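Long-range contacts in N-acylglucosamine 2-epimerase (Marinomonas mediterranea, PDB 5X32), which catalyses the reversible isomerisation of D-mannose to D-fructose and, less efficiently, acts on D-lyxose, but does not use D-glucose: residues S216-E221 / G250-W255; G246-H251 / L294-A299; L258-D263 / W270-A275; V313-F318 / Y379-A384. All coordinates share one frame; numbering follows the deposited sequence.

Contact 1: residues S216-E221 / G250-W255. With PO4 (phosphate ion), chain C.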
# COMPACT_ATOMS: atom_id res chain seq x y z
N SER A 216 13.67 -14.35 14.09
CA SER A 216 12.28 -14.32 14.54
C SER A 216 11.33 -14.87 13.48
O SER A 216 10.12 -15.06 13.74
CB SER A 216 11.88 -12.89 14.90
OG SER A 216 12.24 -11.98 13.86
N ASN A 217 11.88 -15.12 12.30
CA ASN A 217 11.12 -15.53 11.13
C ASN A 217 10.15 -14.46 10.66
O ASN A 217 9.10 -14.78 10.10
CB ASN A 217 10.35 -16.83 11.40
CG ASN A 217 11.26 -17.97 11.84
OD1 ASN A 217 12.28 -18.25 11.20
ND2 ASN A 217 10.88 -18.65 12.92
N GLU A 218 10.51 -13.20 10.91
CA GLU A 218 9.76 -12.05 10.42
C GLU A 218 10.38 -11.54 9.11
O GLU A 218 11.58 -11.74 8.85
CB GLU A 218 9.75 -10.94 11.46
CG GLU A 218 9.10 -11.31 12.78
CD GLU A 218 9.28 -10.22 13.84
OE1 GLU A 218 10.34 -10.19 14.51
OE2 GLU A 218 8.37 -9.38 14.01
N VAL A 219 9.60 -10.84 8.29
CA VAL A 219 10.14 -10.34 7.02
C VAL A 219 11.03 -9.12 7.20
O VAL A 219 10.59 -8.09 7.70
CB VAL A 219 9.04 -9.99 6.04
CG1 VAL A 219 9.63 -9.80 4.68
CG2 VAL A 219 7.99 -11.10 6.03
N TRP A 220 12.28 -9.27 6.78
CA TRP A 220 13.30 -8.24 6.86
C TRP A 220 13.25 -7.44 5.54
O TRP A 220 12.83 -7.98 4.52
CB TRP A 220 14.66 -8.89 7.10
CG TRP A 220 15.81 -7.97 7.31
CD1 TRP A 220 16.76 -7.62 6.39
CD2 TRP A 220 16.15 -7.30 8.53
NE1 TRP A 220 17.67 -6.75 6.96
CE2 TRP A 220 17.31 -6.54 8.27
CE3 TRP A 220 15.58 -7.25 9.80
CZ2 TRP A 220 17.92 -5.75 9.25
CZ3 TRP A 220 16.18 -6.46 10.77
CH2 TRP A 220 17.33 -5.73 10.49
N GLU A 221 13.65 -6.18 5.57
CA GLU A 221 13.44 -5.33 4.40
C GLU A 221 14.49 -5.52 3.32
O GLU A 221 14.18 -5.59 2.12
CB GLU A 221 13.40 -3.84 4.80
CG GLU A 221 12.29 -3.40 5.77
CD GLU A 221 10.89 -3.50 5.16
OE1 GLU A 221 10.76 -3.38 3.92
OE2 GLU A 221 9.90 -3.58 5.92
N GLY A 250 4.61 -2.71 10.25
CA GLY A 250 3.61 -2.45 9.24
C GLY A 250 3.66 -3.42 8.08
O GLY A 250 2.62 -3.78 7.52
N HIS A 251 4.86 -3.88 7.75
CA HIS A 251 4.99 -4.85 6.66
C HIS A 251 4.70 -6.28 7.13
O HIS A 251 4.23 -7.11 6.36
CB HIS A 251 6.39 -4.77 6.04
CG HIS A 251 6.59 -3.53 5.23
ND1 HIS A 251 7.83 -2.98 5.00
CD2 HIS A 251 5.70 -2.72 4.61
CE1 HIS A 251 7.70 -1.89 4.26
NE2 HIS A 251 6.41 -1.71 4.01
N GLN A 252 4.91 -6.54 8.41
CA GLN A 252 4.52 -7.83 8.97
C GLN A 252 3.00 -7.95 8.89
O GLN A 252 2.47 -8.95 8.38
CB GLN A 252 4.99 -7.97 10.43
CG GLN A 252 6.44 -7.56 10.70
CD GLN A 252 7.41 -8.17 9.70
OE1 GLN A 252 7.32 -9.35 9.36
NE2 GLN A 252 8.34 -7.35 9.20
N THR A 253 2.30 -6.92 9.36
CA THR A 253 0.84 -6.98 9.43
C THR A 253 0.24 -6.85 8.04
O THR A 253 -0.80 -7.47 7.74
CB THR A 253 0.26 -5.89 10.37
OG1 THR A 253 0.63 -4.59 9.88
CG2 THR A 253 0.79 -6.06 11.80
N GLU A 254 0.92 -6.10 7.18
CA GLU A 254 0.47 -5.95 5.80
C GLU A 254 0.54 -7.32 5.14
O GLU A 254 -0.42 -7.78 4.51
CB GLU A 254 1.34 -4.94 5.06
CG GLU A 254 1.13 -4.86 3.57
CD GLU A 254 1.14 -3.44 3.06
OE1 GLU A 254 2.12 -2.71 3.34
OE2 GLU A 254 0.18 -3.07 2.35
N TRP A 255 1.65 -8.02 5.37
CA TRP A 255 1.76 -9.39 4.88
C TRP A 255 0.70 -10.33 5.45
O TRP A 255 0.13 -11.11 4.71
CB TRP A 255 3.13 -9.96 5.18
CG TRP A 255 4.14 -9.67 4.13
CD1 TRP A 255 5.29 -8.97 4.26
CD2 TRP A 255 4.08 -10.10 2.76
NE1 TRP A 255 5.96 -8.94 3.07
CE2 TRP A 255 5.24 -9.63 2.13
CE3 TRP A 255 3.17 -10.86 2.02
CZ2 TRP A 255 5.51 -9.87 0.78
CZ3 TRP A 255 3.45 -11.12 0.68
CH2 TRP A 255 4.60 -10.62 0.08
P PO4 C . 5.03 0.67 1.85
O1 PO4 C . 6.20 -0.16 1.36
O2 PO4 C . 5.47 1.50 3.03
O3 PO4 C . 3.84 -0.18 2.28
O4 PO4 C . 4.59 1.52 0.68
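Gln252 reaches out from its helix and takes hold of both polar backbone atoms of Val219. Its OE1 accepts from Val219 N at 2.9 Å, with the donor tilted 19° from the carbonyl plane, while NE2 gives to Val219 O at 2.8 Å, close to the plane of the amide. The side chain folds back to do this: CG stands beside the backbone N, and the chain then bends at chi2 (-48°), which swings the amide across to the loop. NE2 also donates to Gln248 O, so the amide is fixed from two directions. Val219 CG2 packs beside the amide and comes to 3.9 Å from Trp255 CD1, the valine and tryptophan side chains meeting roughly at right angles.

Further along the loop, Glu221 bends at its second torsion, bringing OE2 to the edge of the His251 ring. ND1 donates to OE2 in a nearly straight bond, the carboxylate plane turned 52° from the ring; its very short modelled length should not be read closely at this resolution. At the far edge NE2 makes a weak bond of 3.1 Å to phosphate O1. His251 is a proton donor/acceptor by similarity, so Glu221 probably orients it. The phosphate, probably from the crystallisation liquor, is also held by Tyr113 and His178.

Glu218 points its carboxylate elsewhere, to Tyr298, Lys285 and Ser216. The loop 216-221, which follows helix 193-212, thus lies against the start of helix 249-265, with helix 173-190 touching Val219 and His251, and helix 271-286 touching Gln252.

Contact 2: residues G246-H251 / L294-A299. With PO4 (phosphate ion), chain C.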
# COMPACT_ATOMS: atom_id res chain seq x y z
N GLY A 246 15.90 -2.36 10.56
CA GLY A 246 15.13 -3.07 11.57
C GLY A 246 13.90 -3.72 10.98
O GLY A 246 13.68 -3.66 9.78
N PHE A 247 13.14 -4.41 11.80
CA PHE A 247 11.90 -4.95 11.31
C PHE A 247 10.88 -3.85 11.38
O PHE A 247 10.79 -3.11 12.38
CB PHE A 247 11.44 -6.17 12.09
CG PHE A 247 12.23 -7.39 11.78
CD1 PHE A 247 13.22 -7.83 12.65
CD2 PHE A 247 12.01 -8.08 10.60
CE1 PHE A 247 13.95 -8.96 12.37
CE2 PHE A 247 12.73 -9.21 10.31
CZ PHE A 247 13.71 -9.65 11.19
N GLN A 248 10.09 -3.81 10.31
CA GLN A 248 8.97 -2.91 10.11
C GLN A 248 7.64 -3.62 10.35
O GLN A 248 7.15 -4.33 9.48
CB GLN A 248 9.06 -2.37 8.67
CG GLN A 248 8.46 -1.05 8.31
CD GLN A 248 9.35 -0.31 7.34
OE1 GLN A 248 8.87 0.46 6.50
NE2 GLN A 248 10.67 -0.39 7.58
N PRO A 249 7.01 -3.39 11.53
CA PRO A 249 5.73 -3.98 11.96
C PRO A 249 4.65 -3.87 10.91
O PRO A 249 3.86 -4.80 10.70
CB PRO A 249 5.33 -3.15 13.19
CG PRO A 249 6.48 -2.35 13.55
CD PRO A 249 7.48 -2.34 12.44
N GLY A 250 4.61 -2.71 10.25
CA GLY A 250 3.61 -2.45 9.24
C GLY A 250 3.66 -3.42 8.08
O GLY A 250 2.62 -3.78 7.52
N HIS A 251 4.86 -3.88 7.75
CA HIS A 251 4.99 -4.85 6.66
C HIS A 251 4.70 -6.28 7.13
O HIS A 251 4.23 -7.11 6.36
CB HIS A 251 6.39 -4.77 6.04
CG HIS A 251 6.59 -3.53 5.23
ND1 HIS A 251 7.83 -2.98 5.00
CD2 HIS A 251 5.70 -2.72 4.61
CE1 HIS A 251 7.70 -1.89 4.26
NE2 HIS A 251 6.41 -1.71 4.01
N LEU A 294 1.15 1.66 17.03
CA LEU A 294 2.37 0.93 16.71
C LEU A 294 3.51 1.82 16.30
O LEU A 294 3.37 2.73 15.46
CB LEU A 294 2.13 -0.10 15.60
CG LEU A 294 1.05 -1.14 15.86
CD1 LEU A 294 0.39 -1.48 14.56
CD2 LEU A 294 1.64 -2.38 16.56
N HIS A 295 4.64 1.58 16.94
CA HIS A 295 5.91 2.17 16.56
C HIS A 295 6.31 1.74 15.16
O HIS A 295 5.80 0.76 14.62
CB HIS A 295 6.97 1.78 17.59
CG HIS A 295 6.69 2.33 18.95
ND1 HIS A 295 6.92 1.62 20.10
CD2 HIS A 295 6.20 3.53 19.34
CE1 HIS A 295 6.57 2.36 21.15
NE2 HIS A 295 6.13 3.52 20.71
N TYR A 296 7.23 2.49 14.57
CA TYR A 296 7.58 2.30 13.18
C TYR A 296 8.53 1.13 12.94
O TYR A 296 8.44 0.45 11.93
CB TYR A 296 8.21 3.58 12.64
CG TYR A 296 8.42 3.61 11.15
CD1 TYR A 296 7.37 3.37 10.27
CD2 TYR A 296 9.66 3.91 10.63
CE1 TYR A 296 7.56 3.44 8.90
CE2 TYR A 296 9.87 3.98 9.27
CZ TYR A 296 8.82 3.74 8.40
OH TYR A 296 9.04 3.80 7.04
N GLY A 297 9.43 0.88 13.88
CA GLY A 297 10.42 -0.16 13.67
C GLY A 297 11.12 -0.59 14.94
O GLY A 297 11.36 0.22 15.84
N TYR A 298 11.42 -1.89 15.00
CA TYR A 298 12.17 -2.47 16.12
C TYR A 298 13.32 -3.32 15.59
O TYR A 298 13.35 -3.68 14.41
CB TYR A 298 11.25 -3.31 17.02
CG TYR A 298 10.38 -4.32 16.30
CD1 TYR A 298 10.90 -5.52 15.82
CD2 TYR A 298 9.02 -4.09 16.12
CE1 TYR A 298 10.10 -6.45 15.17
CE2 TYR A 298 8.21 -5.01 15.47
CZ TYR A 298 8.76 -6.20 15.00
OH TYR A 298 7.96 -7.11 14.36
N ALA A 299 14.28 -3.62 16.47
CA ALA A 299 15.42 -4.44 16.08
C ALA A 299 15.02 -5.90 16.10
O ALA A 299 13.97 -6.25 16.65
CB ALA A 299 16.59 -4.19 17.02
P PO4 C . 5.03 0.67 1.85
O1 PO4 C . 6.20 -0.16 1.36
O2 PO4 C . 5.47 1.50 3.03
O3 PO4 C . 3.84 -0.18 2.28
O4 PO4 C . 4.59 1.52 0.68
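Phe247 and Tyr298 form a single antiparallel bridge, a hydrogen-bonded pair. Phe247 N donates to Tyr298 O at 2.7 Å, nearly along the C=O axis, and Tyr298 N returns a bond of 3.0 Å to Phe247 O. The same carbonyl oxygen sits 4.1 Å above the centre of the Tyr298 ring and receives a CA-H contact from Gly297 CA at 3.2 Å. The ring gets there because Tyr298 CG takes the crowded position between backbone N and carbonyl carbon (chi1 50°), folding the ring back over the bridge. CE1 then packs on Phe247 CB, while CE2, across the ring from CE1, lies 3.7 Å from Pro249 CG, on the same side of its plane.

Pro249 opens helix 249-265, with Gln248 at its N-cap position, and its CD rests against Tyr296 O. The partner strand 297-298 is an outer strand of a three-stranded antiparallel sheet, and Tyr296 and Gly297 make a classic bulge opposite Asp306. In this (alpha/alpha)6 barrel the bridge therefore joins the run-in to helix 249-265 to a small sheet. Gln248 and Tyr296 run side by side, pointing the same way, their amide and ring planes 40° apart.

One shell out, Phe247 meets Trp220 edge to face, and Tyr296 stacks on Tyr310. Trp312 touches both Gln248 and Tyr296, and stacks on the ring of His251.

Contact 3: residues L258-D263 / W270-A275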
# COMPACT_ATOMS: atom_id res chain seq x y z
N LEU A 258 -2.23 -9.75 3.32
CA LEU A 258 -2.09 -10.35 1.99
C LEU A 258 -2.27 -11.88 2.05
O LEU A 258 -2.99 -12.44 1.23
CB LEU A 258 -0.73 -9.96 1.40
CG LEU A 258 -0.66 -8.45 1.10
CD1 LEU A 258 0.74 -7.98 0.73
CD2 LEU A 258 -1.65 -8.03 -0.01
N LEU A 259 -1.68 -12.54 3.03
CA LEU A 259 -1.85 -13.99 3.19
C LEU A 259 -3.31 -14.37 3.36
O LEU A 259 -3.75 -15.36 2.80
CB LEU A 259 -1.07 -14.51 4.39
CG LEU A 259 0.44 -14.30 4.28
CD1 LEU A 259 1.19 -14.93 5.47
CD2 LEU A 259 0.99 -14.75 2.93
N LEU A 260 -4.07 -13.61 4.14
CA LEU A 260 -5.46 -14.00 4.37
C LEU A 260 -6.28 -13.75 3.10
O LEU A 260 -7.18 -14.53 2.73
CB LEU A 260 -6.03 -13.27 5.59
CG LEU A 260 -5.23 -13.62 6.85
CD1 LEU A 260 -5.72 -12.93 8.09
CD2 LEU A 260 -5.23 -15.11 7.08
N MET A 261 -5.94 -12.68 2.40
CA MET A 261 -6.58 -12.38 1.13
C MET A 261 -6.31 -13.49 0.09
O MET A 261 -7.19 -13.88 -0.67
CB MET A 261 -6.10 -11.02 0.65
CG MET A 261 -6.68 -9.84 1.42
SD MET A 261 -6.03 -8.28 0.77
CE MET A 261 -6.68 -8.27 -0.91
N LEU A 262 -5.09 -14.01 0.07
CA LEU A 262 -4.74 -15.12 -0.80
C LEU A 262 -5.42 -16.40 -0.33
O LEU A 262 -5.84 -17.22 -1.13
CB LEU A 262 -3.23 -15.32 -0.80
CG LEU A 262 -2.47 -14.37 -1.72
CD1 LEU A 262 -1.00 -14.64 -1.58
CD2 LEU A 262 -2.94 -14.53 -3.16
N ASP A 263 -5.57 -16.54 0.98
CA ASP A 263 -6.18 -17.73 1.54
C ASP A 263 -7.65 -17.80 1.19
O ASP A 263 -8.26 -18.88 1.27
CB ASP A 263 -5.98 -17.79 3.06
CG ASP A 263 -6.21 -19.17 3.62
OD1 ASP A 263 -6.30 -20.12 2.81
OD2 ASP A 263 -6.25 -19.32 4.86
N TRP A 270 -0.65 -23.14 5.29
CA TRP A 270 0.27 -22.34 6.11
C TRP A 270 -0.11 -20.85 6.19
O TRP A 270 0.42 -20.11 7.03
CB TRP A 270 1.71 -22.47 5.60
CG TRP A 270 1.94 -21.88 4.22
CD1 TRP A 270 1.79 -22.52 3.03
CD2 TRP A 270 2.37 -20.54 3.90
NE1 TRP A 270 2.10 -21.67 1.99
CE2 TRP A 270 2.46 -20.45 2.50
CE3 TRP A 270 2.68 -19.41 4.66
CZ2 TRP A 270 2.85 -19.28 1.84
CZ3 TRP A 270 3.07 -18.24 4.00
CH2 TRP A 270 3.15 -18.19 2.61
N TYR A 271 -1.03 -20.41 5.33
CA TYR A 271 -1.42 -19.00 5.26
C TYR A 271 -1.86 -18.45 6.61
O TYR A 271 -1.27 -17.49 7.13
CB TYR A 271 -2.53 -18.80 4.24
CG TYR A 271 -2.05 -18.76 2.82
CD1 TYR A 271 -0.69 -18.73 2.52
CD2 TYR A 271 -2.96 -18.75 1.76
CE1 TYR A 271 -0.26 -18.69 1.21
CE2 TYR A 271 -2.53 -18.70 0.45
CZ TYR A 271 -1.18 -18.68 0.18
OH TYR A 271 -0.73 -18.64 -1.12
N LEU A 272 -2.89 -19.06 7.19
CA LEU A 272 -3.46 -18.55 8.43
C LEU A 272 -2.50 -18.64 9.62
O LEU A 272 -2.40 -17.68 10.37
CB LEU A 272 -4.77 -19.27 8.75
CG LEU A 272 -5.47 -18.75 10.00
CD1 LEU A 272 -5.78 -17.27 9.81
CD2 LEU A 272 -6.75 -19.52 10.22
N PRO A 273 -1.81 -19.79 9.82
CA PRO A 273 -0.85 -19.76 10.93
C PRO A 273 0.27 -18.72 10.74
O PRO A 273 0.74 -18.15 11.73
CB PRO A 273 -0.27 -21.17 10.93
CG PRO A 273 -1.33 -22.00 10.35
CD PRO A 273 -2.03 -21.17 9.34
N LYS A 274 0.71 -18.49 9.51
CA LYS A 274 1.77 -17.51 9.30
C LYS A 274 1.25 -16.08 9.54
O LYS A 274 1.90 -15.29 10.24
CB LYS A 274 2.38 -17.66 7.91
CG LYS A 274 3.62 -16.80 7.70
CD LYS A 274 4.76 -17.18 8.66
CE LYS A 274 6.10 -16.57 8.23
NZ LYS A 274 7.24 -16.70 9.20
N ALA A 275 0.08 -15.76 8.99
CA ALA A 275 -0.58 -14.48 9.25
C ALA A 275 -0.73 -14.26 10.76
O ALA A 275 -0.44 -13.17 11.30
CB ALA A 275 -1.95 -14.41 8.55
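Trp270 touches Leu259 with its six-membered ring: CH2 lies 4.1 Å from Leu259 CD2, the side chains meeting at about a right angle. One face of the indole carries its neighbour, the Tyr271 ring, with CD1 over the indole centre.

Tyr271 makes the largest share of the contact, closely followed by Leu259. CG stands beside the backbone N (chi1 -80°), which lays the ring across the last turns of helix 249-265. Its CD2 edge comes to 3.4 Å from both Asp263 CA and Asp263 CB, CE2 reaches Leu262 CB at 3.7 Å, and Leu259 O approaches CD2 obliquely. The carboxylate of Asp263 stands almost square to the ring, the planes 81° apart; its OD1 has a weak bond to Glu268 N in the connection between the helices.

Leu272 sends CD1 to Leu260 CD2, at 3.5 Å. Lys274 offers only the aliphatic start of its chain, CG lying 3.8 Å from Leu259 CD1, while NZ goes off to Asn217 O. Ala275 ends the series with its methyl 3.7 Å from Leu260 CD2, and Leu259 CD1 packs on its backbone N.

The two helices run antiparallel, 165° between their directions and 8.7 Å apart at the axes, as in the helical hairpins of this (alpha/alpha)6 barrel. Helices 193-212 and 311-328 continue the packing beyond them. No hydrogen bond or salt bridge crosses between the segments, so the hairpin is held here by packing of leucine, alanine, ring carbons and the aliphatic carbons of Asp263 and Lys274, whose polar ends find their partners elsewhere.

Contact 4: residues V313-F318 / Y379-A384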
# COMPACT_ATOMS: atom_id res chain seq x y z
N VAL A 313 0.89 2.19 8.91
CA VAL A 313 1.13 1.08 9.83
C VAL A 313 -0.12 0.77 10.67
O VAL A 313 -0.55 -0.39 10.78
CB VAL A 313 2.30 1.40 10.76
CG1 VAL A 313 2.40 0.37 11.88
CG2 VAL A 313 3.60 1.50 9.96
N GLN A 314 -0.74 1.83 11.20
CA GLN A 314 -2.00 1.71 11.92
C GLN A 314 -3.10 1.11 11.04
O GLN A 314 -3.87 0.25 11.48
CB GLN A 314 -2.42 3.08 12.45
CG GLN A 314 -1.95 3.45 13.85
CD GLN A 314 -0.53 3.05 14.19
OE1 GLN A 314 -0.32 2.11 14.93
NE2 GLN A 314 0.46 3.78 13.67
N ALA A 315 -3.13 1.54 9.78
CA ALA A 315 -4.22 1.13 8.90
C ALA A 315 -4.04 -0.31 8.41
O ALA A 315 -4.96 -1.13 8.51
CB ALA A 315 -4.36 2.11 7.72
N GLU A 316 -2.87 -0.63 7.90
CA GLU A 316 -2.61 -1.98 7.42
C GLU A 316 -2.81 -2.96 8.59
O GLU A 316 -3.33 -4.08 8.41
CB GLU A 316 -1.20 -2.10 6.84
CG GLU A 316 -0.97 -1.19 5.62
CD GLU A 316 -1.69 -1.65 4.34
OE1 GLU A 316 -1.84 -2.88 4.12
OE2 GLU A 316 -2.15 -0.77 3.57
N SER A 317 -2.44 -2.51 9.80
CA SER A 317 -2.59 -3.38 10.96
C SER A 317 -4.05 -3.59 11.34
O SER A 317 -4.42 -4.70 11.73
CB SER A 317 -1.81 -2.85 12.15
OG SER A 317 -0.42 -2.93 11.89
N PHE A 318 -4.91 -2.57 11.23
CA PHE A 318 -6.30 -2.89 11.59
C PHE A 318 -7.00 -3.69 10.46
O PHE A 318 -7.96 -4.43 10.72
CB PHE A 318 -7.11 -1.63 11.99
CG PHE A 318 -7.47 -0.69 10.87
CD1 PHE A 318 -8.39 -1.05 9.90
CD2 PHE A 318 -6.97 0.60 10.86
CE1 PHE A 318 -8.75 -0.15 8.88
CE2 PHE A 318 -7.34 1.50 9.88
CZ PHE A 318 -8.22 1.12 8.88
N TYR A 379 -4.36 6.13 0.17
CA TYR A 379 -4.59 4.83 -0.42
C TYR A 379 -4.61 3.76 0.66
O TYR A 379 -5.47 2.89 0.65
CB TYR A 379 -3.51 4.52 -1.46
CG TYR A 379 -3.11 3.06 -1.56
CD1 TYR A 379 -3.86 2.14 -2.27
CD2 TYR A 379 -1.96 2.62 -0.91
CE1 TYR A 379 -3.48 0.82 -2.33
CE2 TYR A 379 -1.57 1.31 -0.96
CZ TYR A 379 -2.32 0.41 -1.67
OH TYR A 379 -1.86 -0.89 -1.68
N HIS A 380 -3.69 3.87 1.61
CA HIS A 380 -3.57 2.87 2.66
C HIS A 380 -4.82 2.83 3.55
O HIS A 380 -5.45 1.79 3.70
CB HIS A 380 -2.32 3.14 3.50
CG HIS A 380 -1.07 2.50 2.96
ND1 HIS A 380 -0.95 1.14 2.78
CD2 HIS A 380 0.10 3.04 2.56
CE1 HIS A 380 0.26 0.87 2.31
NE2 HIS A 380 0.92 2.01 2.17
N THR A 381 -5.27 3.98 4.03
CA THR A 381 -6.36 3.97 4.99
C THR A 381 -7.71 3.69 4.30
O THR A 381 -8.55 2.94 4.83
CB THR A 381 -6.42 5.30 5.79
OG1 THR A 381 -7.03 6.33 5.01
CG2 THR A 381 -5.01 5.74 6.22
N MET A 382 -7.91 4.24 3.11
CA MET A 382 -9.15 3.89 2.44
C MET A 382 -9.16 2.44 2.02
O MET A 382 -10.17 1.78 2.17
CB MET A 382 -9.43 4.81 1.26
CG MET A 382 -9.91 6.17 1.70
SD MET A 382 -10.37 7.24 0.34
CE MET A 382 -8.76 7.69 -0.29
N GLY A 383 -8.04 1.95 1.51
CA GLY A 383 -7.93 0.54 1.17
C GLY A 383 -8.25 -0.37 2.35
O GLY A 383 -9.02 -1.34 2.21
N ALA A 384 -7.70 -0.05 3.53
CA ALA A 384 -7.95 -0.88 4.71
C ALA A 384 -9.42 -0.90 5.04
O ALA A 384 -10.00 -1.99 5.28
CB ALA A 384 -7.14 -0.36 5.92
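Glu316 meets His380 where two inner helices of the (alpha/alpha)6 barrel, 311-328 and 379-390, run side by side. Their segments here are nearly parallel, 19° between directions, with axes 8.5 Å apart.

Starting at CB, the Glu316 chain leaves with CG beside the backbone N and then bends at chi2 (-72°), which brings the rest round towards the neighbouring helix. CG comes to 3.7 Å from His380 ND1, and CD is closer still, at 3.3 Å. At the tip OE2 accepts from ND1 at the ring edge; the modelled separation is very short and, at this resolution, no more should be drawn from it than that the hydrogen bond is there. Carboxylate and imidazole planes are 81° apart. The other oxygen, OE1, forms a salt bridge with Lys257 and also lies close to the like-charged Glu254.

His380 is a proton donor/acceptor by similarity, and its side chain lies, between nearest atoms, about 4 Å from the phosphate and about 7 Å from the side chain of His251. Glu316 thus probably sets the rotation of its ring, which also has Tyr379 CE2 near the rim of one face and meets the ring of Trp312.

Next to this polar pair the helices pack through small groups. Ala315 CB rests on Thr381, 3.9 Å from its CA, while Thr381 OG1 turns to Asp378. Phe318 lays its ring over Ala315 O, a turn back in its own helix. Into the angle between them comes the Ala384 methyl, its CB 3.5 Å from Ala315 O and 3.4 Å from Phe318 CE1.

From the N terminus, contact 1 comes first, tying the loop after helix 193-212 to helix 249-265 and closing a loop whose residues 232-243 are not modelled. Contact 2 begins on the stretch where contact 1 ends, sharing Gly250 and His251, and closes at strand 297-298, enclosing the helical hairpin. Contact 3 is nested within contact 2 and pairs helices 249-265 and 271-286. Contact 4 follows in series, joining helices 311-328 and 379-390. Side bonds knit these together: Asn217 to Lys274 between contacts 1 and 3, Thr253 to Ser317 between contacts 1 and 4, and Leu294 to Gln314 between contacts 2 and 4.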